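Local coordinates for ARO (armadillo repeats only protein) (Plasmodium falciparum Santa Lucia, PDB 5EWP) that probably acts as an armadillo-repeat protein-binding scaffold in the translocation of rhoptries and their attachment to the apical pole of the parasite, at residues N14-F19 / S37-E42; Q65-A70 / A106-S111; I122-S127 / R153-L158; E180-Y185 / Y192-A197; E202-N207 / E217-S222. All blocks are in the same frame, centred on the assembly; numbering follows the deposited sequence.

Contact 1 of 5, residues N14-F19 / S37-E42; sequences NDILRF and STCEIE
Ser37 opens the contact by handing its hydroxyl proton to the carboxylate of Asp15: OG lies 2.7 Å from Asp15 OD2. The hydroxyl comes to the anti side of that oxygen and sits 32° out of the carboxylate plane. With OG anti to its own backbone N (chi1 176°), the hydroxyl also accepts the backbone N-H of Cys39, Cys39 N to Ser37 OG 3.1 Å at an angle of 161°, which makes an ST turn. One oxygen therefore both gives and takes a bond, and the start of the loop is tied to the first turn of helix 14-25. On the helix side the other carboxylate oxygen faces Arg18, with Asp15 OD1 3.5 Å from Arg18 NH1 in a salt bridge; Arg18 NE turns to Glu30. The negative charge of Asp15 is thus shared between a hydroxyl and a guanidinium, which probably favours its ionised form. Cys39 follows with an apolar touch. Its CB rests 4.1 Å from Asp15 CB, and its SG lies 3.9 Å from Ile16 CG1, with Ile16 CD1 a little farther from the sulfur. From Cys39 on, the loop pairs its backbone with the start of helix 58-70 and the residues leading into it (Cys39 with Ile58, Ile41 with Lys56). This is an ST turn fastening an interhelical loop to the N-terminal helix of an armadillo-type helical array.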
# COMPACT_ATOMS: atom_id res chain seq x y z
N ASN A 14 24.05 -2.14 20.92
CA ASN A 14 24.29 -3.25 20.02
C ASN A 14 23.46 -3.09 18.76
O ASN A 14 23.93 -3.40 17.66
CB ASN A 14 23.94 -4.58 20.70
CG ASN A 14 24.42 -5.77 19.91
OD1 ASN A 14 25.56 -5.80 19.44
ND2 ASN A 14 23.55 -6.75 19.72
N ASP A 15 22.23 -2.62 18.91
CA ASP A 15 21.31 -2.51 17.77
C ASP A 15 21.82 -1.48 16.76
O ASP A 15 21.65 -1.65 15.55
CB ASP A 15 19.90 -2.15 18.24
CG ASP A 15 19.21 -3.31 18.92
OD1 ASP A 15 19.82 -4.40 18.98
OD2 ASP A 15 18.05 -3.15 19.35
N ILE A 16 22.44 -0.42 17.26
CA ILE A 16 23.01 0.59 16.37
C ILE A 16 24.20 0.01 15.61
O ILE A 16 24.36 0.25 14.42
CB ILE A 16 23.44 1.85 17.15
CG1 ILE A 16 22.19 2.60 17.64
CG2 ILE A 16 24.30 2.76 16.27
CD1 ILE A 16 22.50 3.86 18.43
N LEU A 17 25.02 -0.78 16.30
CA LEU A 17 26.14 -1.41 15.62
C LEU A 17 25.66 -2.43 14.59
O LEU A 17 26.21 -2.49 13.49
CB LEU A 17 27.06 -2.07 16.64
CG LEU A 17 27.73 -1.02 17.52
CD1 LEU A 17 28.67 -1.68 18.45
CD2 LEU A 17 28.48 -0.03 16.65
N ARG A 18 24.65 -3.21 14.96
CA ARG A 18 24.06 -4.19 14.06
C ARG A 18 23.49 -3.50 12.84
O ARG A 18 23.68 -3.96 11.72
CB ARG A 18 22.98 -5.01 14.77
CG ARG A 18 23.54 -6.06 15.71
CD ARG A 18 22.45 -6.76 16.52
NE ARG A 18 21.47 -7.45 15.69
CZ ARG A 18 20.24 -7.77 16.09
NH1 ARG A 18 19.84 -7.46 17.32
NH2 ARG A 18 19.42 -8.40 15.27
N PHE A 19 22.82 -2.37 13.05
CA PHE A 19 22.28 -1.61 11.93
C PHE A 19 23.38 -1.12 10.99
O PHE A 19 23.26 -1.25 9.77
CB PHE A 19 21.46 -0.39 12.41
CG PHE A 19 20.89 0.40 11.28
CD1 PHE A 19 19.65 0.07 10.74
CD2 PHE A 19 21.62 1.44 10.70
CE1 PHE A 19 19.11 0.79 9.67
CE2 PHE A 19 21.11 2.14 9.62
CZ PHE A 19 19.85 1.81 9.09
N SER A 37 13.59 -3.70 16.85
CA SER A 37 14.38 -2.86 17.75
C SER A 37 13.63 -1.60 18.14
O SER A 37 13.08 -0.92 17.29
CB SER A 37 15.71 -2.47 17.13
OG SER A 37 16.38 -1.58 18.01
N THR A 38 13.60 -1.31 19.44
CA THR A 38 13.00 -0.08 19.95
C THR A 38 14.08 0.94 20.33
O THR A 38 13.79 1.96 20.96
CB THR A 38 12.10 -0.37 21.18
OG1 THR A 38 12.91 -0.87 22.25
CG2 THR A 38 11.04 -1.39 20.81
N CYS A 39 15.32 0.67 19.93
CA CYS A 39 16.43 1.57 20.22
C CYS A 39 16.20 2.94 19.55
O CYS A 39 16.07 3.03 18.33
CB CYS A 39 17.74 0.95 19.74
SG CYS A 39 19.19 1.92 20.05
N GLU A 40 16.10 4.00 20.36
CA GLU A 40 15.82 5.34 19.84
C GLU A 40 16.99 5.85 19.01
O GLU A 40 18.14 5.55 19.31
CB GLU A 40 15.49 6.31 20.99
CG GLU A 40 14.14 6.01 21.64
CD GLU A 40 13.77 6.96 22.77
OE1 GLU A 40 14.56 7.89 23.06
OE2 GLU A 40 12.67 6.78 23.35
N ILE A 41 16.69 6.60 17.95
CA ILE A 41 17.74 7.27 17.20
C ILE A 41 17.55 8.78 17.26
O ILE A 41 16.49 9.26 17.68
CB ILE A 41 17.79 6.81 15.73
CG1 ILE A 41 16.47 7.14 15.01
CG2 ILE A 41 18.05 5.32 15.64
CD1 ILE A 41 16.44 6.68 13.56
N GLU A 42 18.56 9.52 16.85
CA GLU A 42 18.49 10.98 16.86
C GLU A 42 17.59 11.45 15.72
O GLU A 42 17.34 10.71 14.77
CB GLU A 42 19.88 11.59 16.73

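Contact 2 of 5, residues Q65-A70 / A106-S111; sequences QLAILA and AVVALS
Ala67 and Ala109 meet almost backbone to backbone, their CA atoms 4.1 Å apart. The side chains that meet are apolar. Ala67 CB bears on the partner helix at Ala109 CA, 3.7 Å away, and touches the methyl of the same residue, Ala67 CB to Ala109 CB 3.9 Å. Val108 adds one branch: CG1, set anti to the backbone N (chi1 173°), reaches Ala67 CB at 3.9 Å, and the Ala67 methyl fits the notch formed by Val108 CG1 and the backbone of Ala109. Ala70, one turn on, makes a looser approach with its CB to the carbonyl of Ala109. The Ser111 hydroxyl bonds back within its own helix, OG to Val108 O 2.7 Å. Small residues let the short axes close to 8.4 Å while running nearly parallel, at 21°. Phe91 of helix 87-95 covers Leu66 and Ala109, and Met144 and Ala147 of helix 142-156 meet Val107. Near-parallel packing of non-consecutive helices, with shorter helices between them in the chain, is characteristic of the armadillo superhelix.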
# COMPACT_ATOMS: atom_id res chain seq x y z
N GLN A 65 15.11 0.88 5.36
CA GLN A 65 16.18 0.39 4.48
C GLN A 65 15.69 -0.80 3.65
O GLN A 65 16.08 -0.94 2.49
CB GLN A 65 17.42 -0.02 5.26
CG GLN A 65 18.06 1.15 6.05
CD GLN A 65 18.44 2.34 5.17
OE1 GLN A 65 18.33 3.48 5.61
NE2 GLN A 65 18.89 2.08 3.95
N LEU A 66 14.85 -1.64 4.25
CA LEU A 66 14.28 -2.77 3.51
C LEU A 66 13.38 -2.27 2.39
O LEU A 66 13.40 -2.81 1.27
CB LEU A 66 13.51 -3.70 4.46
CG LEU A 66 14.40 -4.56 5.36
CD1 LEU A 66 13.61 -5.19 6.52
CD2 LEU A 66 15.15 -5.64 4.55
N ALA A 67 12.61 -1.22 2.66
CA ALA A 67 11.76 -0.61 1.64
C ALA A 67 12.60 -0.07 0.48
O ALA A 67 12.23 -0.17 -0.69
CB ALA A 67 10.91 0.49 2.24
N ILE A 68 13.74 0.52 0.81
CA ILE A 68 14.65 1.04 -0.20
C ILE A 68 15.16 -0.09 -1.08
O ILE A 68 15.16 0.03 -2.31
CB ILE A 68 15.82 1.82 0.46
CG1 ILE A 68 15.27 3.12 1.05
CG2 ILE A 68 16.91 2.12 -0.56
CD1 ILE A 68 16.26 3.86 1.97
N LEU A 69 15.55 -1.19 -0.47
CA LEU A 69 16.01 -2.34 -1.24
C LEU A 69 14.89 -2.87 -2.12
O LEU A 69 15.12 -3.23 -3.29
CB LEU A 69 16.55 -3.43 -0.32
CG LEU A 69 17.80 -3.07 0.49
CD1 LEU A 69 18.21 -4.23 1.39
CD2 LEU A 69 18.94 -2.65 -0.43
N ALA A 70 13.68 -2.94 -1.57
CA ALA A 70 12.52 -3.41 -2.35
C ALA A 70 12.18 -2.49 -3.52
O ALA A 70 11.53 -2.90 -4.48
CB ALA A 70 11.30 -3.58 -1.44
N ALA A 106 6.28 0.27 7.15
CA ALA A 106 5.72 -1.03 6.76
C ALA A 106 4.83 -0.94 5.53
O ALA A 106 4.89 -1.79 4.65
CB ALA A 106 4.92 -1.65 7.95
N VAL A 107 4.01 0.10 5.46
CA VAL A 107 3.18 0.31 4.28
C VAL A 107 4.04 0.55 3.04
O VAL A 107 3.81 -0.06 1.99
CB VAL A 107 2.22 1.50 4.48
CG1 VAL A 107 1.61 1.95 3.16
CG2 VAL A 107 1.12 1.12 5.48
N VAL A 108 5.04 1.43 3.15
CA VAL A 108 5.94 1.66 2.02
C VAL A 108 6.63 0.36 1.58
O VAL A 108 6.63 0.03 0.38
CB VAL A 108 7.00 2.74 2.35
CG1 VAL A 108 8.03 2.83 1.21
CG2 VAL A 108 6.30 4.08 2.60
N ALA A 109 7.18 -0.39 2.53
CA ALA A 109 7.87 -1.66 2.19
C ALA A 109 6.92 -2.63 1.49
O ALA A 109 7.26 -3.19 0.45
CB ALA A 109 8.45 -2.33 3.44
N LEU A 110 5.76 -2.83 2.08
CA LEU A 110 4.79 -3.79 1.52
C LEU A 110 4.31 -3.35 0.15
O LEU A 110 4.08 -4.18 -0.73
CB LEU A 110 3.61 -3.99 2.48
CG LEU A 110 3.96 -4.75 3.77
CD1 LEU A 110 2.85 -4.62 4.77
CD2 LEU A 110 4.22 -6.24 3.48
N SER A 111 4.15 -2.04 -0.06
CA SER A 111 3.66 -1.60 -1.35
C SER A 111 4.68 -1.91 -2.45
O SER A 111 4.31 -2.39 -3.51
CB SER A 111 3.32 -0.10 -1.34
OG SER A 111 4.46 0.70 -1.14

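Contact 3 of 5, residues I122-S127 / R153-L158; sequences ICMFES and RNIFVL
Ile122 begins the contact at its outer margin, where CG1 lies 4.4 Å from Leu158 CD1, a loose apolar touch between helix 118-126 and the turn that follows helix 142-156. Met124 and Ile155 carry the middle. The Met124 chain, extended beyond CG, runs nearly perpendicular to the isoleucine; Ile155 CD1 meets it from the flank, 3.7 Å from Met124 CB and 4.0 Å from Met124 SD, while the end of the methionine runs on towards helix 100-113. Phe125 uses its base rather than its ring face: CB lies 3.9 Å from Ile155 CG2, and the same methyl stands at the ring edge, near its plane, 4.1 Å from Phe125 CD1. CG anti to the backbone N (chi1 -178°) swings the ring past the isoleucine to stack on Tyr162 of helix 160-168. Ile155 thus divides its two branches between neighbours in sequence, CD1 to Met124 and CG2 to Phe125, and Tyr162 touches it as well. Polar groups keep to the flanks. Ser127 OG gives its proton to Cys123 O, 2.7 Å away, at the end of the first helix, and Arg153 NH1 holds Asn154 OD1 in the guanidinium plane at 2.9 Å. Between the segments the chemistry is apolar packing with no directional bond, and the fit depends on the shape of the branched isoleucine against two side chains.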
# COMPACT_ATOMS: atom_id res chain seq x y z
N ILE A 122 0.74 -13.20 -2.49
CA ILE A 122 0.13 -14.37 -1.87
C ILE A 122 0.47 -14.45 -0.39
O ILE A 122 -0.41 -14.67 0.46
CB ILE A 122 0.58 -15.67 -2.57
CG1 ILE A 122 -0.04 -15.74 -3.97
CG2 ILE A 122 0.15 -16.89 -1.76
CD1 ILE A 122 0.55 -16.85 -4.87
N CYS A 123 1.74 -14.23 -0.07
CA CYS A 123 2.20 -14.23 1.32
C CYS A 123 1.50 -13.13 2.14
O CYS A 123 1.11 -13.36 3.29
CB CYS A 123 3.71 -14.05 1.38
SG CYS A 123 4.38 -14.16 3.05
N MET A 124 1.33 -11.95 1.55
CA MET A 124 0.64 -10.89 2.26
C MET A 124 -0.79 -11.29 2.56
O MET A 124 -1.28 -11.05 3.66
CB MET A 124 0.65 -9.59 1.47
CG MET A 124 2.03 -9.02 1.30
SD MET A 124 1.96 -7.50 0.36
CE MET A 124 3.69 -7.40 -0.10
N PHE A 125 -1.47 -11.91 1.60
CA PHE A 125 -2.83 -12.31 1.85
C PHE A 125 -2.88 -13.33 2.98
O PHE A 125 -3.65 -13.20 3.93
CB PHE A 125 -3.51 -12.91 0.62
CG PHE A 125 -4.94 -13.28 0.88
CD1 PHE A 125 -5.93 -12.32 0.78
CD2 PHE A 125 -5.28 -14.56 1.31
CE1 PHE A 125 -7.25 -12.65 1.05
CE2 PHE A 125 -6.59 -14.89 1.60
CZ PHE A 125 -7.57 -13.94 1.47
N GLU A 126 -2.04 -14.35 2.87
CA GLU A 126 -2.07 -15.47 3.80
C GLU A 126 -1.61 -15.07 5.20
O GLU A 126 -1.95 -15.73 6.18
CB GLU A 126 -1.22 -16.62 3.26
CG GLU A 126 -1.87 -17.23 2.01
CD GLU A 126 -1.13 -18.44 1.46
OE1 GLU A 126 -0.02 -18.72 1.93
OE2 GLU A 126 -1.68 -19.09 0.54
N SER A 127 -0.86 -13.97 5.28
CA SER A 127 -0.33 -13.55 6.56
C SER A 127 -1.21 -12.50 7.23
O SER A 127 -0.88 -12.03 8.33
CB SER A 127 1.10 -13.03 6.39
OG SER A 127 1.94 -14.02 5.79
N ARG A 153 -4.93 -3.88 -4.23
CA ARG A 153 -5.24 -4.29 -5.60
C ARG A 153 -4.24 -5.32 -6.09
O ARG A 153 -4.63 -6.32 -6.73
CB ARG A 153 -5.27 -3.08 -6.53
CG ARG A 153 -5.45 -3.43 -8.02
CD ARG A 153 -4.11 -3.54 -8.73
NE ARG A 153 -4.26 -4.01 -10.11
CZ ARG A 153 -3.26 -4.52 -10.82
NH1 ARG A 153 -2.06 -4.65 -10.29
NH2 ARG A 153 -3.47 -4.92 -12.07
N ASN A 154 -2.96 -5.09 -5.81
CA ASN A 154 -1.93 -6.03 -6.28
C ASN A 154 -2.16 -7.42 -5.70
O ASN A 154 -1.89 -8.43 -6.36
CB ASN A 154 -0.52 -5.51 -5.93
CG ASN A 154 -0.12 -4.30 -6.78
OD1 ASN A 154 -0.75 -4.00 -7.79
ND2 ASN A 154 0.95 -3.62 -6.39
N ILE A 155 -2.70 -7.46 -4.49
CA ILE A 155 -3.08 -8.73 -3.87
C ILE A 155 -4.38 -9.29 -4.46
O ILE A 155 -4.39 -10.45 -4.89
CB ILE A 155 -3.24 -8.58 -2.33
CG1 ILE A 155 -1.88 -8.29 -1.70
CG2 ILE A 155 -3.85 -9.83 -1.70
CD1 ILE A 155 -1.97 -7.66 -0.29
N PHE A 156 -5.46 -8.51 -4.49
CA PHE A 156 -6.75 -9.17 -4.75
C PHE A 156 -6.94 -9.56 -6.22
O PHE A 156 -7.77 -10.42 -6.51
CB PHE A 156 -7.98 -8.36 -4.24
CG PHE A 156 -8.24 -7.01 -4.91
CD1 PHE A 156 -8.48 -6.89 -6.27
CD2 PHE A 156 -8.38 -5.86 -4.12
CE1 PHE A 156 -8.77 -5.65 -6.85
CE2 PHE A 156 -8.68 -4.64 -4.69
CZ PHE A 156 -8.87 -4.52 -6.04
N VAL A 157 -6.17 -8.99 -7.15
CA VAL A 157 -6.36 -9.40 -8.55
C VAL A 157 -5.93 -10.84 -8.81
O VAL A 157 -6.32 -11.43 -9.82
CB VAL A 157 -5.61 -8.49 -9.53
CG1 VAL A 157 -6.17 -7.08 -9.47
CG2 VAL A 157 -4.12 -8.50 -9.27
N LEU A 158 -5.18 -11.43 -7.89
CA LEU A 158 -4.60 -12.75 -8.11
C LEU A 158 -5.57 -13.92 -7.89
O LEU A 158 -5.37 -15.01 -8.43
CB LEU A 158 -3.37 -12.92 -7.22
CG LEU A 158 -2.20 -12.00 -7.54
CD1 LEU A 158 -1.08 -12.27 -6.55
CD2 LEU A 158 -1.71 -12.21 -8.98

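Contact 4 of 5, residues E180-Y185 / Y192-A197; sequences ELPSNY and YTQLEA
Gln194 reaches the loop because its chain leaves the helix with CG anti to the carbonyl carbon and then bends at chi2 (80°), swinging the amide towards Glu180. There Gln194 NE2 donates to Glu180 O at 2.8 Å along a nearly straight bond, 171° at the hydrogen. The acceptor lies almost exactly in the amide plane, whereas seen from the carbonyl the donor is tilted 26° from its plane. The amide nitrogen also rests in van der Waals range of the proline ring, Pro182 CD to Gln194 NE2 4.0 Å. In this armadillo-repeat protein the bond ties the start of helix 192-205 to the long loop that follows helix 171-177. Gln194 is buried, and the bond engages its amide N-H with a main-chain carbonyl that belongs to no regular helix or strand. Beyond Pro182 the loop folds through a type I beta turn to Tyr185, closed by a weak bond from Tyr185 N to Pro182 O. Leu181 CD2 lies over one face of the Tyr185 ring, 4.1 Å above its plane, and Leu191 packs against Leu181, Pro182 and Tyr185. The carboxylate-bearing side chain of Glu180 turns to Asn227 of helix 224-231.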
# COMPACT_ATOMS: atom_id res chain seq x y z
N GLU A 180 -13.89 10.17 -4.01
CA GLU A 180 -14.39 11.48 -3.61
C GLU A 180 -13.39 12.61 -3.86
O GLU A 180 -12.18 12.43 -3.71
CB GLU A 180 -14.81 11.48 -2.14
CG GLU A 180 -16.07 10.66 -1.88
CD GLU A 180 -16.51 10.68 -0.43
OE1 GLU A 180 -15.84 11.32 0.41
OE2 GLU A 180 -17.53 10.02 -0.12
N LEU A 181 -13.90 13.77 -4.26
CA LEU A 181 -13.06 14.96 -4.38
C LEU A 181 -12.68 15.49 -3.01
O LEU A 181 -13.42 15.28 -2.04
CB LEU A 181 -13.80 16.06 -5.17
CG LEU A 181 -14.02 15.83 -6.67
CD1 LEU A 181 -14.83 16.97 -7.27
CD2 LEU A 181 -12.70 15.67 -7.40
N PRO A 182 -11.54 16.20 -2.91
CA PRO A 182 -11.21 16.98 -1.71
C PRO A 182 -12.29 18.04 -1.48
O PRO A 182 -12.82 18.55 -2.47
CB PRO A 182 -9.86 17.61 -2.04
CG PRO A 182 -9.32 16.83 -3.17
CD PRO A 182 -10.48 16.28 -3.93
N SER A 183 -12.57 18.40 -0.23
CA SER A 183 -13.70 19.28 0.08
C SER A 183 -13.61 20.71 -0.48
O SER A 183 -14.63 21.37 -0.70
CB SER A 183 -13.88 19.35 1.60
OG SER A 183 -12.73 19.88 2.22
N ASN A 184 -12.39 21.18 -0.71
CA ASN A 184 -12.18 22.51 -1.29
C ASN A 184 -11.43 22.37 -2.60
O ASN A 184 -10.49 23.10 -2.88
CB ASN A 184 -11.46 23.43 -0.31
CG ASN A 184 -12.39 23.98 0.74
OD1 ASN A 184 -13.61 24.00 0.55
ND2 ASN A 184 -11.83 24.43 1.86
N TYR A 185 -11.87 21.40 -3.39
CA TYR A 185 -11.16 20.99 -4.59
C TYR A 185 -10.81 22.13 -5.52
O TYR A 185 -11.61 23.03 -5.80
CB TYR A 185 -11.97 19.93 -5.35
CG TYR A 185 -11.43 19.65 -6.74
CD1 TYR A 185 -10.16 19.14 -6.92
CD2 TYR A 185 -12.21 19.89 -7.86
CE1 TYR A 185 -9.66 18.90 -8.19
CE2 TYR A 185 -11.73 19.65 -9.13
CZ TYR A 185 -10.46 19.15 -9.29
OH TYR A 185 -9.99 18.90 -10.56
N TYR A 192 -4.79 12.08 -8.86
CA TYR A 192 -4.11 10.81 -9.07
C TYR A 192 -4.81 9.66 -8.38
O TYR A 192 -5.14 8.65 -9.01
CB TYR A 192 -2.67 10.91 -8.55
CG TYR A 192 -1.80 11.86 -9.33
CD1 TYR A 192 -1.85 11.91 -10.72
CD2 TYR A 192 -0.93 12.73 -8.68
CE1 TYR A 192 -1.05 12.78 -11.44
CE2 TYR A 192 -0.12 13.60 -9.38
CZ TYR A 192 -0.19 13.63 -10.76
OH TYR A 192 0.61 14.50 -11.46
N THR A 193 -5.02 9.81 -7.07
CA THR A 193 -5.58 8.75 -6.25
C THR A 193 -6.98 8.37 -6.76
O THR A 193 -7.32 7.20 -6.81
CB THR A 193 -5.64 9.17 -4.77
OG1 THR A 193 -4.32 9.48 -4.32
CG2 THR A 193 -6.22 8.06 -3.91
N GLN A 194 -7.76 9.37 -7.15
CA GLN A 194 -9.10 9.11 -7.69
C GLN A 194 -9.05 8.27 -8.96
O GLN A 194 -9.80 7.30 -9.12
CB GLN A 194 -9.84 10.42 -7.95
CG GLN A 194 -10.33 11.12 -6.70
CD GLN A 194 -9.24 11.91 -5.99
OE1 GLN A 194 -8.12 12.01 -6.48
NE2 GLN A 194 -9.57 12.47 -4.83
N LEU A 195 -8.15 8.64 -9.87
CA LEU A 195 -7.99 7.92 -11.12
C LEU A 195 -7.51 6.50 -10.87
O LEU A 195 -8.00 5.55 -11.50
CB LEU A 195 -7.04 8.66 -12.05
CG LEU A 195 -6.82 8.01 -13.42
CD1 LEU A 195 -8.13 7.63 -14.07
CD2 LEU A 195 -6.07 8.98 -14.31
N GLU A 196 -6.56 6.34 -9.95
CA GLU A 196 -6.06 5.00 -9.63
C GLU A 196 -7.17 4.13 -9.05
O GLU A 196 -7.28 2.95 -9.37
CB GLU A 196 -4.86 5.09 -8.68
CG GLU A 196 -3.64 5.75 -9.31
CD GLU A 196 -2.50 5.98 -8.34
OE1 GLU A 196 -2.62 5.58 -7.15
OE2 GLU A 196 -1.48 6.57 -8.75
N ALA A 197 -8.02 4.74 -8.22
CA ALA A 197 -9.11 4.01 -7.61
C ALA A 197 -10.12 3.51 -8.65
O ALA A 197 -10.70 2.45 -8.49
CB ALA A 197 -9.80 4.88 -6.55

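Contact 5 of 5, residues E202-N207 / E217-S222; sequences EDFILN and EAVKNS
The Phe204 ring meets Ala218 at its edge: the Ala218 methyl lies close to the ring plane, CB 4.2 Å from Phe204 CE2. Val219 comes to the same ring obliquely, its CG2 4.0 Å from Phe204 CD2, and the two side chains pass alongside, pointing opposite ways. Phe215 meets this ring with planes at about 45°, and Phe166, Leu167 and Ile172 add further apolar neighbours. A chi1 of -177° carries the ring across towards helix 213-220. The tightest packing is next door, where Val219 CG2 sits 3.7 Å from Ile205 CG1 and 3.9 Å from Ile205 CD1, the two side chains nearly perpendicular. One valine methyl thus touches both the isoleucine and the phenylalanine. After Lys220 the helix gives way to an inverse gamma turn centred on Asn221, and Ser222 OG passes its proton back to Val219 O, 2.7 Å away. On the helix 192-205 side, Lys163 NZ bonds the carbonyls of Asp203, Phe204 and Leu206, gathering the C-terminal end of that helix. Helix 192-205 and helix 213-220 are joined through the small hairpin of strands 206-207 and 210-211; helices 160-168 and 171-177 border Phe204, while Leu246 and Leu250 of helix 237-250 pack on Ile205 and Val219.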
# COMPACT_ATOMS: atom_id res chain seq x y z
N GLU A 202 -12.20 -1.40 -11.41
CA GLU A 202 -12.29 -2.21 -12.62
C GLU A 202 -11.59 -3.55 -12.42
O GLU A 202 -12.13 -4.60 -12.80
CB GLU A 202 -11.70 -1.47 -13.82
CG GLU A 202 -12.53 -0.29 -14.29
CD GLU A 202 -11.97 0.35 -15.55
OE1 GLU A 202 -10.73 0.38 -15.70
OE2 GLU A 202 -12.78 0.84 -16.38
N ASP A 203 -10.40 -3.52 -11.82
CA ASP A 203 -9.63 -4.75 -11.60
C ASP A 203 -10.31 -5.70 -10.63
O ASP A 203 -10.12 -6.91 -10.70
CB ASP A 203 -8.22 -4.40 -11.12
CG ASP A 203 -7.37 -3.78 -12.21
OD1 ASP A 203 -7.83 -3.78 -13.38
OD2 ASP A 203 -6.25 -3.31 -11.93
N PHE A 204 -11.10 -5.14 -9.73
CA PHE A 204 -11.92 -5.92 -8.82
C PHE A 204 -13.06 -6.61 -9.59
O PHE A 204 -13.32 -7.79 -9.40
CB PHE A 204 -12.51 -5.03 -7.72
CG PHE A 204 -13.32 -5.78 -6.70
CD1 PHE A 204 -12.70 -6.46 -5.66
CD2 PHE A 204 -14.71 -5.78 -6.76
CE1 PHE A 204 -13.45 -7.15 -4.71
CE2 PHE A 204 -15.46 -6.45 -5.81
CZ PHE A 204 -14.83 -7.14 -4.78
N ILE A 205 -13.72 -5.85 -10.45
CA ILE A 205 -14.90 -6.35 -11.15
C ILE A 205 -14.51 -7.42 -12.17
O ILE A 205 -15.23 -8.40 -12.35
CB ILE A 205 -15.66 -5.21 -11.87
CG1 ILE A 205 -16.28 -4.25 -10.84
CG2 ILE A 205 -16.75 -5.76 -12.81
CD1 ILE A 205 -16.64 -2.90 -11.41
N LEU A 206 -13.37 -7.23 -12.82
CA LEU A 206 -12.96 -8.08 -13.93
C LEU A 206 -12.02 -9.20 -13.52
O LEU A 206 -11.12 -9.01 -12.71
CB LEU A 206 -12.30 -7.24 -15.02
CG LEU A 206 -13.15 -6.09 -15.55
CD1 LEU A 206 -12.34 -5.17 -16.45
CD2 LEU A 206 -14.38 -6.64 -16.27
N ASN A 207 -12.24 -10.37 -14.12
CA ASN A 207 -11.27 -11.46 -14.07
C ASN A 207 -10.75 -11.65 -15.48
O ASN A 207 -11.45 -12.20 -16.33
CB ASN A 207 -11.90 -12.75 -13.54
CG ASN A 207 -10.92 -13.91 -13.53
OD1 ASN A 207 -9.74 -13.75 -13.84
ND2 ASN A 207 -11.41 -15.09 -13.20
N GLU A 217 -22.00 -6.41 -8.87
CA GLU A 217 -23.09 -6.01 -7.99
C GLU A 217 -22.56 -5.36 -6.73
O GLU A 217 -23.17 -4.42 -6.20
CB GLU A 217 -23.95 -7.22 -7.63
N ALA A 218 -21.42 -5.84 -6.24
CA ALA A 218 -20.79 -5.26 -5.06
C ALA A 218 -20.47 -3.79 -5.28
O ALA A 218 -20.74 -2.94 -4.42
CB ALA A 218 -19.52 -6.03 -4.70
N VAL A 219 -19.90 -3.48 -6.44
CA VAL A 219 -19.52 -2.10 -6.72
C VAL A 219 -20.77 -1.24 -6.98
O VAL A 219 -20.79 -0.06 -6.64
CB VAL A 219 -18.55 -2.04 -7.91
CG1 VAL A 219 -18.18 -0.60 -8.23
CG2 VAL A 219 -17.29 -2.86 -7.60
N LYS A 220 -21.81 -1.84 -7.54
CA LYS A 220 -23.08 -1.14 -7.73
C LYS A 220 -23.68 -0.78 -6.38
O LYS A 220 -24.23 0.31 -6.21
CB LYS A 220 -24.06 -1.99 -8.53
CG LYS A 220 -23.79 -2.02 -10.02
CD LYS A 220 -24.80 -2.90 -10.74
CE LYS A 220 -24.59 -2.88 -12.24
NZ LYS A 220 -25.60 -3.71 -12.97
N ASN A 221 -23.58 -1.69 -5.42
CA ASN A 221 -24.12 -1.44 -4.09
C ASN A 221 -23.18 -0.58 -3.26
O ASN A 221 -22.77 -0.96 -2.17
CB ASN A 221 -24.38 -2.77 -3.37
CG ASN A 221 -25.42 -3.63 -4.07
OD1 ASN A 221 -26.28 -3.12 -4.79
ND2 ASN A 221 -25.33 -4.94 -3.87
N SER A 222 -22.86 0.60 -3.79
CA SER A 222 -21.97 1.54 -3.11
C SER A 222 -22.19 2.95 -3.66
O SER A 222 -23.03 3.16 -4.52
CB SER A 222 -20.50 1.14 -3.28
OG SER A 222 -20.04 1.47 -4.58

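The five contacts follow one another along the chain without nesting, stepping through the helical array from its N-terminal end. Contacts 1 and 2 have centres 19 Å apart and touch where Phe19 packs on Gln65. Contact 2 leads to contact 3, 16 Å on between centres, through successive helices 100-113 and 118-126, with Leu110 O against Met124 CE. Contact 3 is coupled to contact 5, 17 Å away centre to centre, by the Arg153-Asp203 salt bridge and the Phe156 ring. Contacts 4 and 5 share helix 192-205, their centres 19 Å apart. The centres of contacts 1 and 5 lie 46 Å apart, on opposite sides of the chain's centre, consistent with an elongated armadillo scaffold for binding partners.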